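Local coordinates for FAA hydrolase family protein (Pseudomonas aeruginosa, PDB 6J5Y), which probably hydrolyses fumarylpyruvate, as a fumarylacetoacetate hydrolase superfamily enzyme that binds manganese and pyruvate in its pocket, at residues R128-E131 with I132-F136. Residues are numbered along the deposited sequence; the frame is centred on the assembly and turned at random.
Sequences RPWE and IGKAF. With PYR (pyruvic acid), chain B.
The indole of Trp130 meets Lys134 at its edge: CE3 lies 4.1 Å from Lys134 CG, close to the ring plane, and the methyl of pyruvate also sits near that plane at the rim. Elsewhere along the edge, in plane, is the carbonyl oxygen of Arg128, while the ring of Phe50 packs against the indole with the two planes at about 80°. This is one short helical turn, 131-134, of the fumarylacetoacetate hydrolase fold, which carries a pocket lysine to the metal site. Trp130 suits the position just before the turn because its broad, flat indole can reach from there to the pyruvate methyl at its edge and also pack against Phe50 and helix 117-126, while its backbone starts the helix. Its O accepts from Gly133 N at 2.9 Å, with the donor 39° out of the carbonyl plane, and more weakly from Lys134 N. Gly133, without a side chain, fits this buried point, where its backbone also pairs with Arg116. The O of Glu131 takes two donors: Ala135 N at 2.7 Å, fairly straight at 155°, and Lys134 N at 3.2 Å, from well above the carbonyl plane. Ala135 CB lies 3.8 Å from Glu131 CG, at the point where the chain leaves helical geometry. Lys134 sets off alongside the indole, bends at chi2 (-64°) and then runs extended, a long chain suited to carrying an amino group from the helix to the pyruvate. Its NZ also bonds to Thr115 OG1 and to OD2 of Asp113, a manganese ligand, so several acceptors fix its direction. At the end of this side chain, Lys134 NZ donates to the keto oxygen O3 of pyruvate at 3.0 Å.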
ATOM      1  N   ARG A 128      15.055  12.498   9.870  1.00 21.82           N
ATOM      2  CA  ARG A 128      15.836  11.680   8.908  1.00 22.45           C
ATOM      3  C   ARG A 128      14.884  11.002   7.924  1.00 20.96           C
ATOM      4  O   ARG A 128      13.660  10.928   8.144  1.00 22.19           O
ATOM      5  CB  ARG A 128      16.732  10.736   9.707  1.00 23.24           C
ATOM      6  CG  ARG A 128      17.800  11.498  10.480  1.00 26.20           C
ATOM      7  CD  ARG A 128      18.719  10.608  11.279  1.00 27.53           C
ATOM      8  NE  ARG A 128      19.941  11.326  11.567  1.00 27.34           N
ATOM      9  CZ  ARG A 128      21.148  10.782  11.702  1.00 26.57           C
ATOM     10  NH1 ARG A 128      21.324   9.478  11.604  1.00 24.92           N
ATOM     11  NH2 ARG A 128      22.188  11.561  11.928  1.00 28.18           N
ATOM     12  N   PRO A 129      15.417  10.512   6.787  1.00 19.70           N
ATOM     13  CA  PRO A 129      14.599   9.777   5.819  1.00 20.17           C
ATOM     14  C   PRO A 129      14.141   8.452   6.447  1.00 18.96           C
ATOM     15  O   PRO A 129      14.815   7.907   7.285  1.00 18.02           O
ATOM     16  CB  PRO A 129      15.500   9.603   4.588  1.00 19.41           C
ATOM     17  CG  PRO A 129      16.920   9.813   5.100  1.00 19.50           C
ATOM     18  CD  PRO A 129      16.834  10.618   6.379  1.00 19.89           C
ATOM     19  N   TRP A 130      12.991   7.966   6.007  1.00 19.22           N
ATOM     20  CA  TRP A 130      12.233   6.885   6.676  1.00 19.66           C
ATOM     21  C   TRP A 130      12.563   5.506   6.111  1.00 19.61           C
ATOM     22  O   TRP A 130      11.943   4.558   6.584  1.00 20.53           O
ATOM     23  CB  TRP A 130      10.743   7.147   6.522  1.00 19.75           C
ATOM     24  CG  TRP A 130      10.213   8.252   7.368  1.00 18.88           C
ATOM     25  CD1 TRP A 130      10.884   9.291   7.939  1.00 19.28           C
ATOM     26  CD2 TRP A 130       8.825   8.453   7.661  1.00 18.38           C
ATOM     27  NE1 TRP A 130      10.008  10.113   8.608  1.00 18.99           N
ATOM     28  CE2 TRP A 130       8.737   9.630   8.437  1.00 17.74           C
ATOM     29  CE3 TRP A 130       7.657   7.772   7.302  1.00 18.47           C
ATOM     30  CZ2 TRP A 130       7.517  10.112   8.889  1.00 17.67           C
ATOM     31  CZ3 TRP A 130       6.453   8.238   7.778  1.00 19.07           C
ATOM     32  CH2 TRP A 130       6.395   9.393   8.560  1.00 19.48           C
ATOM     33  N   GLU A 131      13.497   5.385   5.166  1.00 19.78           N
ATOM     34  CA  GLU A 131      13.647   4.138   4.365  1.00 19.85           C
ATOM     35  C   GLU A 131      13.847   2.902   5.267  1.00 20.76           C
ATOM     36  O   GLU A 131      13.245   1.862   4.938  1.00 22.61           O
ATOM     37  CB  GLU A 131      14.757   4.300   3.336  1.00 20.62           C
ATOM     38  CG  GLU A 131      14.292   4.977   2.064  1.00 20.97           C
ATOM     39  CD  GLU A 131      14.340   6.492   2.041  1.00 22.24           C
ATOM     40  OE1 GLU A 131      14.375   7.121   3.141  1.00 21.94           O
ATOM     41  OE2 GLU A 131      14.347   7.033   0.910  1.00 20.68           O
ATOM     42  N   ILE A 132      14.646   2.969   6.342  1.00 21.70           N
ATOM     43  CA  ILE A 132      14.887   1.779   7.222  1.00 22.71           C
ATOM     44  C   ILE A 132      13.558   1.311   7.855  1.00 21.58           C
ATOM     45  O   ILE A 132      13.437   0.101   8.113  1.00 19.59           O
ATOM     46  CB  ILE A 132      15.995   2.015   8.273  1.00 22.87           C
ATOM     47  CG1 ILE A 132      15.703   3.215   9.172  1.00 24.23           C
ATOM     48  CG2 ILE A 132      17.357   2.158   7.599  1.00 24.55           C
ATOM     49  CD1 ILE A 132      16.601   3.305  10.366  1.00 23.06           C
ATOM     50  N   GLY A 133      12.611   2.218   8.108  1.00 22.96           N
ATOM     51  CA  GLY A 133      11.270   1.905   8.649  1.00 21.56           C
ATOM     52  C   GLY A 133      10.244   1.463   7.598  1.00 22.45           C
ATOM     53  O   GLY A 133       9.319   0.708   7.969  1.00 20.96           O
ATOM     54  N   LYS A 134      10.341   1.947   6.353  1.00 20.64           N
ATOM     55  CA  LYS A 134       9.262   1.803   5.332  1.00 20.87           C
ATOM     56  C   LYS A 134       9.724   1.059   4.079  1.00 21.28           C
ATOM     57  O   LYS A 134       8.859   0.477   3.387  1.00 23.47           O
ATOM     58  CB  LYS A 134       8.727   3.182   4.927  1.00 22.21           C
ATOM     59  CG  LYS A 134       7.848   3.853   5.968  1.00 21.53           C
ATOM     60  CD  LYS A 134       6.598   3.055   6.192  1.00 21.74           C
ATOM     61  CE  LYS A 134       5.494   3.792   6.908  1.00 23.27           C
ATOM     62  NZ  LYS A 134       4.244   3.008   6.828  1.00 21.30           N
ATOM     63  N   ALA A 135      11.008   1.063   3.749  1.00 21.52           N
ATOM     64  CA  ALA A 135      11.428   0.658   2.394  1.00 22.21           C
ATOM     65  C   ALA A 135      12.230  -0.638   2.469  1.00 22.55           C
ATOM     66  O   ALA A 135      13.159  -0.801   1.681  1.00 24.85           O
ATOM     67  CB  ALA A 135      12.191   1.794   1.751  1.00 24.43           C
ATOM     68  N   PHE A 136      11.846  -1.546   3.366  1.00 22.51           N
ATOM     69  CA  PHE A 136      12.642  -2.746   3.734  1.00 23.38           C
ATOM     70  C   PHE A 136      12.090  -3.967   2.990  1.00 24.11           C
ATOM     71  O   PHE A 136      11.122  -3.850   2.211  1.00 23.59           O
ATOM     72  CB  PHE A 136      12.679  -2.922   5.254  1.00 23.35           C
ATOM     73  CG  PHE A 136      11.337  -3.154   5.890  1.00 23.81           C
ATOM     74  CD1 PHE A 136      10.490  -2.084   6.180  1.00 23.85           C
ATOM     75  CD2 PHE A 136      10.901  -4.441   6.170  1.00 22.40           C
ATOM     76  CE1 PHE A 136       9.247  -2.306   6.764  1.00 22.01           C
ATOM     77  CE2 PHE A 136       9.655  -4.660   6.743  1.00 21.84           C
ATOM     78  CZ  PHE A 136       8.835  -3.594   7.051  1.00 21.31           C
TER
HETATM   79  C   PYR B 301       0.240   5.810   6.560  1.00 21.96           C
HETATM   80  O   PYR B 301      -0.284   4.940   5.833  1.00 21.90           O
HETATM   81  OXT PYR B 301      -0.440   6.685   7.144  1.00 23.13           O
HETATM   82  CA  PYR B 301       1.547   5.799   6.633  1.00 21.70           C
HETATM   83  O3  PYR B 301       2.154   4.970   5.943  1.00 20.75           O
HETATM   84  CB  PYR B 301       2.376   6.735   7.462  1.00 20.09           C